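Local atomic coordinates of putative dioxygenase (1H-3-hydroxy-4-oxoquinaldine 2,4-dioxygenase) (Mycobacteroides abscessus subsp. abscessus, PDB entry 6RA3), a protein that cleaves the quinolone ring of the Pseudomonas quinolone signal (PQS) with dioxygen, giving N-octanoylanthranilate and carbon monoxide. Residues Gly40-Gln49 and Pro253-Leu264; Gly58-Phe69 and Gly174-Arg185. All coordinates share one frame; numbering follows the deposited sequence.

Interaction 1 (Gly40-Gln49 and Pro253-Leu264); sequences GMLPYLRAAQ and PQQVAAEAIDLL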
loop_
_atom_site.group_PDB
_atom_site.type_symbol
_atom_site.label_atom_id
_atom_site.label_comp_id
_atom_site.label_asym_id
_atom_site.label_seq_id
_atom_site.Cartn_x
_atom_site.Cartn_y
_atom_site.Cartn_z
ATOM N N GLY A 40 -13.826 7.596 6.448
ATOM C CA GLY A 40 -14.717 7.759 7.585
ATOM C C GLY A 40 -16.048 7.060 7.396
ATOM O O GLY A 40 -16.608 6.515 8.348
ATOM N N MET A 41 -16.589 7.100 6.174
ATOM C CA MET A 41 -17.874 6.492 5.863
ATOM C C MET A 41 -17.755 5.000 5.597
ATOM O O MET A 41 -18.746 4.272 5.733
ATOM C CB MET A 41 -18.488 7.146 4.615
ATOM C CG MET A 41 -19.082 8.578 4.808
ATOM S SD MET A 41 -19.589 9.317 3.241
ATOM C CE MET A 41 -20.776 8.183 2.587
ATOM N N LEU A 42 -16.572 4.539 5.193
ATOM C CA LEU A 42 -16.406 3.163 4.734
ATOM C C LEU A 42 -16.898 2.111 5.723
ATOM O O LEU A 42 -17.572 1.163 5.294
ATOM C CB LEU A 42 -14.927 2.945 4.423
ATOM C CG LEU A 42 -14.596 1.521 3.996
ATOM C CD1 LEU A 42 -15.392 1.123 2.774
ATOM C CD2 LEU A 42 -13.124 1.447 3.727
ATOM N N PRO A 43 -16.579 2.170 7.009
ATOM C CA PRO A 43 -17.067 1.100 7.899
ATOM C C PRO A 43 -18.580 0.951 7.868
ATOM O O PRO A 43 -19.095 -0.172 7.926
ATOM C CB PRO A 43 -16.570 1.536 9.279
ATOM C CG PRO A 43 -15.607 2.651 9.047
ATOM C CD PRO A 43 -15.900 3.246 7.746
ATOM N N TYR A 44 -19.303 2.072 7.743
ATOM C CA TYR A 44 -20.760 2.068 7.704
ATOM C C TYR A 44 -21.271 1.609 6.346
ATOM O O TYR A 44 -22.230 0.843 6.272
ATOM C CB TYR A 44 -21.300 3.468 8.039
ATOM C CG TYR A 44 -20.790 4.031 9.342
ATOM C CD1 TYR A 44 -21.385 3.701 10.549
ATOM C CD2 TYR A 44 -19.717 4.905 9.369
ATOM C CE1 TYR A 44 -20.915 4.224 11.748
ATOM C CE2 TYR A 44 -19.242 5.427 10.558
ATOM C CZ TYR A 44 -19.853 5.091 11.745
ATOM O OH TYR A 44 -19.379 5.609 12.931
ATOM N N LEU A 45 -20.626 2.029 5.259
ATOM C CA LEU A 45 -21.086 1.620 3.932
ATOM C C LEU A 45 -20.901 0.122 3.724
ATOM O O LEU A 45 -21.791 -0.565 3.191
ATOM C CB LEU A 45 -20.336 2.400 2.840
ATOM C CG LEU A 45 -20.570 3.919 2.765
ATOM C CD1 LEU A 45 -19.754 4.541 1.619
ATOM C CD2 LEU A 45 -22.074 4.228 2.609
ATOM N N ARG A 46 -19.732 -0.398 4.102
ATOM C CA ARG A 46 -19.415 -1.788 3.769
ATOM C C ARG A 46 -20.229 -2.760 4.623
ATOM O O ARG A 46 -20.450 -3.907 4.215
ATOM C CB ARG A 46 -17.898 -2.047 3.919
ATOM C CG ARG A 46 -17.366 -1.926 5.331
ATOM C CD ARG A 46 -15.923 -2.399 5.492
ATOM N NE ARG A 46 -15.565 -2.646 6.899
ATOM C CZ ARG A 46 -14.343 -2.998 7.323
ATOM N NH1 ARG A 46 -13.354 -3.146 6.449
ATOM N NH2 ARG A 46 -14.085 -3.205 8.619
ATOM N N ALA A 47 -20.688 -2.319 5.799
ATOM C CA ALA A 47 -21.612 -3.132 6.579
ATOM C C ALA A 47 -22.956 -3.247 5.887
ATOM O O ALA A 47 -23.655 -4.247 6.061
ATOM C CB ALA A 47 -21.784 -2.543 7.973
ATOM N N ALA A 48 -23.318 -2.257 5.068
ATOM C CA ALA A 48 -24.637 -2.234 4.455
ATOM C C ALA A 48 -24.665 -2.911 3.092
ATOM O O ALA A 48 -25.614 -3.636 2.779
ATOM C CB ALA A 48 -25.121 -0.779 4.345
ATOM N N GLN A 49 -23.636 -2.713 2.273
ATOM C CA GLN A 49 -23.633 -3.204 0.905
ATOM C C GLN A 49 -22.198 -3.399 0.463
ATOM O O GLN A 49 -21.287 -2.812 1.028
ATOM C CB GLN A 49 -24.285 -2.222 -0.083
ATOM C CG GLN A 49 -25.658 -1.679 0.284
ATOM C CD GLN A 49 -26.774 -2.717 0.158
ATOM O OE1 GLN A 49 -26.715 -3.640 -0.676
ATOM N NE2 GLN A 49 -27.804 -2.561 0.991
ATOM N N PRO A 253 -19.377 11.408 8.821
ATOM C CA PRO A 253 -19.450 10.148 8.060
ATOM C C PRO A 253 -20.672 9.296 8.381
ATOM O O PRO A 253 -21.312 8.779 7.454
ATOM C CB PRO A 253 -18.137 9.440 8.444
ATOM C CG PRO A 253 -17.798 9.958 9.753
ATOM C CD PRO A 253 -18.228 11.423 9.740
ATOM N N GLN A 254 -21.031 9.121 9.653
ATOM C CA GLN A 254 -22.179 8.259 9.949
ATOM C C GLN A 254 -23.474 8.838 9.374
ATOM O O GLN A 254 -24.270 8.129 8.733
ATOM C CB GLN A 254 -22.307 8.057 11.456
ATOM C CG GLN A 254 -23.592 7.341 11.836
ATOM C CD GLN A 254 -23.406 6.414 13.013
ATOM O OE1 GLN A 254 -22.735 6.758 13.995
ATOM N NE2 GLN A 254 -23.990 5.217 12.919
ATOM N N GLN A 255 -23.696 10.137 9.582
ATOM C CA GLN A 255 -24.912 10.762 9.084
ATOM C C GLN A 255 -25.010 10.635 7.572
ATOM O O GLN A 255 -26.076 10.300 7.031
ATOM C CB GLN A 255 -24.949 12.225 9.525
ATOM C CG GLN A 255 -24.799 12.385 11.047
ATOM C CD GLN A 255 -24.993 13.821 11.540
ATOM O OE1 GLN A 255 -25.611 14.645 10.860
ATOM N NE2 GLN A 255 -24.455 14.125 12.725
ATOM N N VAL A 256 -23.905 10.868 6.863
ATOM C CA VAL A 256 -23.991 10.805 5.413
ATOM C C VAL A 256 -24.184 9.369 4.986
ATOM O O VAL A 256 -24.923 9.086 4.030
ATOM C CB VAL A 256 -22.757 11.447 4.737
ATOM C CG1 VAL A 256 -22.781 11.192 3.227
ATOM C CG2 VAL A 256 -22.735 12.929 4.986
ATOM N N ALA A 257 -23.528 8.434 5.683
ATOM C CA ALA A 257 -23.710 7.027 5.348
ATOM C C ALA A 257 -25.166 6.640 5.563
ATOM O O ALA A 257 -25.812 6.049 4.685
ATOM C CB ALA A 257 -22.767 6.163 6.185
ATOM N N ALA A 258 -25.702 7.010 6.723
ATOM C CA ALA A 258 -27.134 6.872 6.986
ATOM C C ALA A 258 -27.978 7.383 5.821
ATOM O O ALA A 258 -28.906 6.696 5.367
ATOM C CB ALA A 258 -27.482 7.619 8.265
ATOM N N GLU A 259 -27.642 8.577 5.292
ATOM C CA GLU A 259 -28.424 9.143 4.191
ATOM C C GLU A 259 -28.364 8.260 2.955
ATOM O O GLU A 259 -29.377 8.073 2.268
ATOM C CB GLU A 259 -27.926 10.548 3.836
ATOM C CG GLU A 259 -28.264 11.619 4.815
ATOM C CD GLU A 259 -29.762 11.971 4.833
ATOM O OE1 GLU A 259 -30.479 11.739 3.832
ATOM O OE2 GLU A 259 -30.208 12.485 5.875
ATOM N N ALA A 260 -27.167 7.745 2.627
ATOM C CA ALA A 260 -27.018 6.862 1.474
ATOM C C ALA A 260 -27.810 5.575 1.655
ATOM O O ALA A 260 -28.413 5.063 0.709
ATOM C CB ALA A 260 -25.535 6.537 1.249
ATOM N N ILE A 261 -27.763 4.995 2.845
ATOM C CA ILE A 261 -28.496 3.753 3.071
ATOM C C ILE A 261 -29.997 4.009 2.911
ATOM O O ILE A 261 -30.700 3.294 2.177
ATOM C CB ILE A 261 -28.117 3.168 4.448
ATOM C CG1 ILE A 261 -26.677 2.620 4.386
ATOM C CG2 ILE A 261 -29.070 2.074 4.866
ATOM C CD1 ILE A 261 -25.902 2.750 5.672
ATOM N N ASP A 262 -30.486 5.096 3.517
ATOM C CA ASP A 262 -31.887 5.495 3.342
ATOM C C ASP A 262 -32.241 5.700 1.864
ATOM O O ASP A 262 -33.263 5.197 1.378
ATOM C CB ASP A 262 -32.152 6.770 4.131
ATOM C CG ASP A 262 -33.554 7.298 3.907
ATOM O OD1 ASP A 262 -34.485 6.784 4.564
ATOM O OD2 ASP A 262 -33.729 8.207 3.058
ATOM N N LEU A 263 -31.418 6.461 1.136
ATOM C CA LEU A 263 -31.650 6.669 -0.292
ATOM C C LEU A 263 -31.770 5.348 -1.037
ATOM O O LEU A 263 -32.668 5.162 -1.874
ATOM C CB LEU A 263 -30.501 7.510 -0.875
ATOM C CG LEU A 263 -30.476 7.714 -2.400
ATOM C CD1 LEU A 263 -31.723 8.450 -2.853
ATOM C CD2 LEU A 263 -29.220 8.497 -2.826
ATOM N N LEU A 264 -30.844 4.422 -0.757
ATOM C CA LEU A 264 -30.863 3.119 -1.412
ATOM C C LEU A 264 -32.148 2.378 -1.074
ATOM O O LEU A 264 -32.826 1.839 -1.958
ATOM C CB LEU A 264 -29.636 2.313 -0.980
ATOM C CG LEU A 264 -29.420 0.942 -1.625
ATOM C CD1 LEU A 264 -27.923 0.643 -1.783
ATOM C CD2 LEU A 264 -30.067 -0.146 -0.795
#
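One face of the Tyr44 ring carries Gln254, whose CB sits 4.1 Å from the ring centroid and 20° off the normal, a CH-pi contact displaced toward the rim; Gly40 O lies at the ring's edge, in its plane. The Gln254 side chain crosses the tyrosine at about a right angle, its amide plane turned 40° from the ring. At the base of the tyrosine side chain, CB meets Ala257 CB at 3.6 Å, and CD2 of Leu45, itself buried, touches the same methyl. Both segments are helical here: 42-48 and 253-264 run nearly parallel, 26° apart with axes 9.1 Å from each other, and pack side by side on one face of the alpha/beta-hydrolase sheet, where Leu45 touches strand 24-28 and Val256 strand 116-120. The small Ala257 side chain, facing the other helix, is consistent with this axis distance. At the N-terminal end, Pro253 CB presses on Gly40 O (3.3 Å), while Met41, its chain bent at the end, lays CE against Val256 CG1 at 3.7 Å. Toward the other end, Ala48 CB rests on Ile261 CG1 (3.7 Å), and Leu264 and Gln49 approach from opposite directions, CD1 of the leucine against CG of the glutamine at 3.8 Å, with Phe25 touching both residues.

Interaction 2 (Gly58-Phe69 and Gly174-Arg185); sequences GHGPDRNLVGDF and GHGFDMWARAGR
Arg63 lays its guanidinium flat on the His175 ring, planes 3° apart and centres 4.0 Å from each other, while NH1 gives a weak hydrogen bond to Gly174 O at the edge of the group. A bend at chi2 (-53°) folds the arginine back over its own loop, where NE donates to Gly60 O at 2.6 Å, and NH1 also bonds Gly173 O; the stacked plane is thus held from several directions. Lys5 of a neighbouring subunit hydrogen-bonds Arg63 O. The packing is close in the neighbouring buried part: Met179 SD lies 3.5 Å from His59 CE1, oblique to that ring, and Arg182 CD sits over the Phe69 face, 3.7 Å from its centroid. His59 itself is fixed by Arg57 O and Ala32 N, its side chain about 10 Å from that of His97, which probably binds substrate. Water 1 joins His59 O to His175 NE2.

Toward solvent the join is looser and wetter. Leu65 slides past Asp178, but waters 2 and 3 link the Asp178 carboxylate to Val66 O and N, and water 4 joins Asp68 OD2 to Arg185 NE. The contact ties the loop between strand 51-54 and helix 71-84 of the alpha/beta-hydrolase fold to helix 177-194.

Asp68 OD1 takes two donors, Arg182 NE at 2.9 Å nearly along its C-O axis and Arg185 NH2 at 2.8 Å from above the carboxylate plane. Arg182 also grips Asp178 end-on with NH1 and NH2, one to each oxygen. Two arginines alternating with two aspartates would balance charge locally, and probably keep both carboxylates ionised.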
loop_
_atom_site.group_PDB
_atom_site.type_symbol
_atom_site.label_atom_id
_atom_site.label_comp_id
_atom_site.label_asym_id
_atom_site.label_seq_id
_atom_site.Cartn_x
_atom_site.Cartn_y
_atom_site.Cartn_z
ATOM N N GLY A 58 -5.184 9.233 -12.939
ATOM C CA GLY A 58 -4.204 10.175 -12.441
ATOM C C GLY A 58 -4.254 10.462 -10.954
ATOM O O GLY A 58 -3.439 11.256 -10.465
ATOM N N HIS A 59 -5.184 9.851 -10.212
ATOM C CA HIS A 59 -5.332 10.093 -8.782
ATOM C C HIS A 59 -4.898 8.911 -7.923
ATOM O O HIS A 59 -4.903 9.027 -6.686
ATOM C CB HIS A 59 -6.803 10.422 -8.439
ATOM C CG HIS A 59 -7.244 11.778 -8.886
ATOM N ND1 HIS A 59 -7.372 12.119 -10.214
ATOM C CD2 HIS A 59 -7.550 12.888 -8.182
ATOM C CE1 HIS A 59 -7.776 13.374 -10.307
ATOM N NE2 HIS A 59 -7.891 13.861 -9.089
ATOM N N GLY A 60 -4.557 7.789 -8.532
ATOM C CA GLY A 60 -4.136 6.614 -7.794
ATOM C C GLY A 60 -2.731 6.771 -7.242
ATOM O O GLY A 60 -2.177 7.877 -7.214
ATOM N N PRO A 61 -2.117 5.660 -6.804
ATOM C CA PRO A 61 -0.718 5.738 -6.341
ATOM C C PRO A 61 0.243 6.207 -7.427
ATOM O O PRO A 61 1.219 6.866 -7.089
ATOM C CB PRO A 61 -0.398 4.306 -5.855
ATOM C CG PRO A 61 -1.516 3.450 -6.294
ATOM C CD PRO A 61 -2.707 4.323 -6.608
ATOM N N ASP A 62 -0.011 5.916 -8.708
ATOM C CA ASP A 62 0.849 6.388 -9.789
ATOM C C ASP A 62 0.545 7.859 -10.058
ATOM O O ASP A 62 -0.500 8.189 -10.622
ATOM C CB ASP A 62 0.650 5.537 -11.040
ATOM C CG ASP A 62 1.435 6.062 -12.250
ATOM O OD1 ASP A 62 2.194 7.066 -12.109
ATOM O OD2 ASP A 62 1.286 5.478 -13.359
ATOM N N ARG A 63 1.446 8.751 -9.653
ATOM C CA ARG A 63 1.196 10.185 -9.807
ATOM C C ARG A 63 1.920 10.802 -11.001
ATOM O O ARG A 63 2.100 12.029 -11.053
ATOM C CB ARG A 63 1.537 10.913 -8.529
ATOM C CG ARG A 63 0.570 10.600 -7.402
ATOM C CD ARG A 63 -0.943 10.833 -7.783
ATOM N NE ARG A 63 -1.770 10.419 -6.659
ATOM C CZ ARG A 63 -1.843 11.100 -5.538
ATOM N NH1 ARG A 63 -1.192 12.247 -5.412
ATOM N NH2 ARG A 63 -2.563 10.645 -4.548
ATOM N N ASN A 64 2.260 9.990 -11.993
ATOM C CA ASN A 64 2.693 10.547 -13.260
ATOM C C ASN A 64 1.561 11.374 -13.868
ATOM O O ASN A 64 0.367 11.121 -13.651
ATOM C CB ASN A 64 3.104 9.446 -14.227
ATOM C CG ASN A 64 4.569 8.969 -14.008
ATOM O OD1 ASN A 64 5.406 9.723 -13.523
ATOM N ND2 ASN A 64 4.868 7.738 -14.419
ATOM N N LEU A 65 1.939 12.338 -14.681
ATOM C CA LEU A 65 0.945 13.161 -15.348
ATOM C C LEU A 65 0.324 12.390 -16.501
ATOM O O LEU A 65 1.027 11.792 -17.325
ATOM C CB LEU A 65 1.595 14.461 -15.819
ATOM C CG LEU A 65 2.256 15.211 -14.656
ATOM C CD1 LEU A 65 2.680 16.617 -15.094
ATOM C CD2 LEU A 65 1.318 15.302 -13.403
ATOM N N VAL A 66 -0.999 12.409 -16.564
ATOM C CA VAL A 66 -1.726 11.646 -17.554
ATOM C C VAL A 66 -2.166 12.578 -18.675
ATOM O O VAL A 66 -2.088 13.795 -18.565
ATOM C CB VAL A 66 -2.941 10.915 -16.935
ATOM C CG1 VAL A 66 -2.460 9.885 -15.905
ATOM C CG2 VAL A 66 -3.887 11.930 -16.307
ATOM N N GLY A 67 -2.606 11.989 -19.776
ATOM C CA GLY A 67 -3.250 12.755 -20.820
ATOM C C GLY A 67 -4.479 13.481 -20.302
ATOM O O GLY A 67 -5.156 13.038 -19.361
ATOM N N ASP A 68 -4.774 14.606 -20.947
ATOM C CA ASP A 68 -5.854 15.478 -20.523
ATOM C C ASP A 68 -7.188 14.739 -20.574
ATOM O O ASP A 68 -7.439 13.908 -21.445
ATOM C CB ASP A 68 -5.903 16.719 -21.420
ATOM C CG ASP A 68 -6.558 17.900 -20.741
ATOM O OD1 ASP A 68 -6.562 17.958 -19.489
ATOM O OD2 ASP A 68 -7.069 18.768 -21.465
ATOM N N PHE A 69 -8.056 15.069 -19.636
ATOM C CA PHE A 69 -9.305 14.341 -19.486
ATOM C C PHE A 69 -10.272 15.223 -18.713
ATOM O O PHE A 69 -9.871 16.167 -18.034
ATOM C CB PHE A 69 -9.079 12.998 -18.757
ATOM C CG PHE A 69 -8.775 13.141 -17.268
ATOM C CD1 PHE A 69 -7.461 13.249 -16.817
ATOM C CD2 PHE A 69 -9.810 13.145 -16.326
ATOM C CE1 PHE A 69 -7.180 13.389 -15.456
ATOM C CE2 PHE A 69 -9.545 13.289 -14.973
ATOM C CZ PHE A 69 -8.229 13.404 -14.525
ATOM N N GLY A 174 0.849 15.228 -3.185
ATOM C CA GLY A 174 1.306 14.655 -4.439
ATOM C C GLY A 174 0.576 15.080 -5.689
ATOM O O GLY A 174 0.672 14.391 -6.713
ATOM N N HIS A 175 -0.167 16.181 -5.642
ATOM C CA HIS A 175 -0.766 16.779 -6.818
ATOM C C HIS A 175 -0.195 18.187 -6.939
ATOM O O HIS A 175 0.311 18.745 -5.964
ATOM C CB HIS A 175 -2.296 16.806 -6.718
ATOM C CG HIS A 175 -2.948 15.476 -6.911
ATOM N ND1 HIS A 175 -2.809 14.729 -8.064
ATOM C CD2 HIS A 175 -3.751 14.759 -6.091
ATOM C CE1 HIS A 175 -3.495 13.605 -7.938
ATOM N NE2 HIS A 175 -4.086 13.609 -6.757
ATOM N N GLY A 176 -0.244 18.747 -8.136
ATOM C CA GLY A 176 0.333 20.057 -8.374
ATOM C C GLY A 176 -0.431 20.829 -9.413
ATOM O O GLY A 176 -1.651 20.683 -9.556
ATOM N N PHE A 177 0.299 21.661 -10.155
ATOM C CA PHE A 177 -0.342 22.556 -11.107
ATOM C C PHE A 177 -1.114 21.779 -12.162
ATOM O O PHE A 177 -2.262 22.124 -12.474
ATOM C CB PHE A 177 0.697 23.468 -11.762
ATOM C CG PHE A 177 0.158 24.225 -12.936
ATOM C CD1 PHE A 177 -0.691 25.295 -12.743
ATOM C CD2 PHE A 177 0.457 23.832 -14.231
ATOM C CE1 PHE A 177 -1.213 25.995 -13.831
ATOM C CE2 PHE A 177 -0.046 24.518 -15.311
ATOM C CZ PHE A 177 -0.887 25.606 -15.113
ATOM N N ASP A 178 -0.537 20.688 -12.683
ATOM C CA ASP A 178 -1.228 19.933 -13.730
ATOM C C ASP A 178 -2.665 19.551 -13.329
ATOM O O ASP A 178 -3.616 19.734 -14.098
ATOM C CB ASP A 178 -0.423 18.682 -14.087
ATOM C CG ASP A 178 -1.194 17.725 -14.983
ATOM O OD1 ASP A 178 -1.237 17.956 -16.205
ATOM O OD2 ASP A 178 -1.756 16.714 -14.477
ATOM N N MET A 179 -2.842 18.986 -12.147
ATOM C CA MET A 179 -4.161 18.468 -11.807
ATOM C C MET A 179 -5.080 19.591 -11.351
ATOM O O MET A 179 -6.274 19.574 -11.660
ATOM C CB MET A 179 -4.069 17.387 -10.714
ATOM C CG MET A 179 -5.379 16.543 -10.579
ATOM S SD MET A 179 -5.825 15.650 -12.016
ATOM C CE MET A 179 -4.689 14.232 -11.958
ATOM N N TRP A 180 -4.545 20.560 -10.611
ATOM C CA TRP A 180 -5.348 21.703 -10.191
ATOM C C TRP A 180 -5.775 22.571 -11.372
ATOM O O TRP A 180 -6.918 23.042 -11.417
ATOM C CB TRP A 180 -4.571 22.505 -9.163
ATOM C CG TRP A 180 -4.687 21.867 -7.850
ATOM C CD1 TRP A 180 -3.815 20.990 -7.276
ATOM C CD2 TRP A 180 -5.777 22.011 -6.940
ATOM N NE1 TRP A 180 -4.289 20.590 -6.050
ATOM C CE2 TRP A 180 -5.496 21.203 -5.821
ATOM C CE3 TRP A 180 -6.968 22.750 -6.962
ATOM C CZ2 TRP A 180 -6.361 21.114 -4.733
ATOM C CZ3 TRP A 180 -7.821 22.662 -5.883
ATOM C CH2 TRP A 180 -7.515 21.846 -4.782
ATOM N N ALA A 181 -4.878 22.806 -12.334
ATOM C CA ALA A 181 -5.286 23.489 -13.559
ATOM C C ALA A 181 -6.378 22.704 -14.272
ATOM O O ALA A 181 -7.376 23.282 -14.719
ATOM C CB ALA A 181 -4.074 23.727 -14.483
ATOM N N ARG A 182 -6.242 21.384 -14.356
ATOM C CA ARG A 182 -7.243 20.594 -15.079
ATOM C C ARG A 182 -8.604 20.655 -14.393
ATOM O O ARG A 182 -9.644 20.719 -15.062
ATOM C CB ARG A 182 -6.799 19.132 -15.212
ATOM C CG ARG A 182 -7.867 18.183 -15.777
ATOM C CD ARG A 182 -7.280 16.796 -16.025
ATOM N NE ARG A 182 -6.080 16.907 -16.844
ATOM C CZ ARG A 182 -4.828 16.763 -16.420
ATOM N NH1 ARG A 182 -4.553 16.456 -15.146
ATOM N NH2 ARG A 182 -3.832 16.939 -17.293
ATOM N N ALA A 183 -8.611 20.604 -13.058
ATOM C CA ALA A 183 -9.849 20.763 -12.303
ATOM C C ALA A 183 -10.518 22.084 -12.660
ATOM O O ALA A 183 -11.722 22.127 -12.937
ATOM C CB ALA A 183 -9.557 20.702 -10.806
ATOM N N GLY A 184 -9.740 23.167 -12.668
ATOM C CA GLY A 184 -10.233 24.477 -13.049
ATOM C C GLY A 184 -10.957 24.431 -14.366
ATOM O O GLY A 184 -12.111 24.847 -14.451
ATOM N N ARG A 185 -10.272 23.940 -15.399
ATOM C CA ARG A 185 -10.849 23.803 -16.727
ATOM C C ARG A 185 -12.151 23.028 -16.704
ATOM O O ARG A 185 -13.146 23.441 -17.321
ATOM C CB ARG A 185 -9.874 23.055 -17.640
ATOM C CG ARG A 185 -9.256 23.838 -18.718
ATOM C CD ARG A 185 -7.788 23.617 -18.738
ATOM N NE ARG A 185 -7.380 22.210 -18.821
ATOM C CZ ARG A 185 -6.217 21.770 -18.348
ATOM N NH1 ARG A 185 -5.392 22.609 -17.753
ATOM N NH2 ARG A 185 -5.888 20.488 -18.434
HETATM O O HOH W 1 -5.525 11.773 -5.494
HETATM O O HOH W 2 -0.793 16.258 -18.263
HETATM O O HOH W 3 -2.061 14.084 -14.430
HETATM O O HOH W 4 -8.802 20.382 -20.485
#

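From the N terminus, the chain passes strands 3-7, 10-17 and 24-28 before reaching 40-49, the first half of interaction 1. Strand 51-54 follows, and the loop after it supplies 58-69. Interaction 2 closes first, when the start of helix 177-194 returns to that loop after 104 intervening residues. The chain then runs on through strands 209-214 and 236-240 to the C-terminal helix, where 253-264 closes interaction 1 across 203 residues. Interaction 2 is therefore nested within interaction 1. Their centres lie 29 Å apart on opposite sides of the chain's centre, without touching: one joins two helices beside the sheet, the other a loop to a helix.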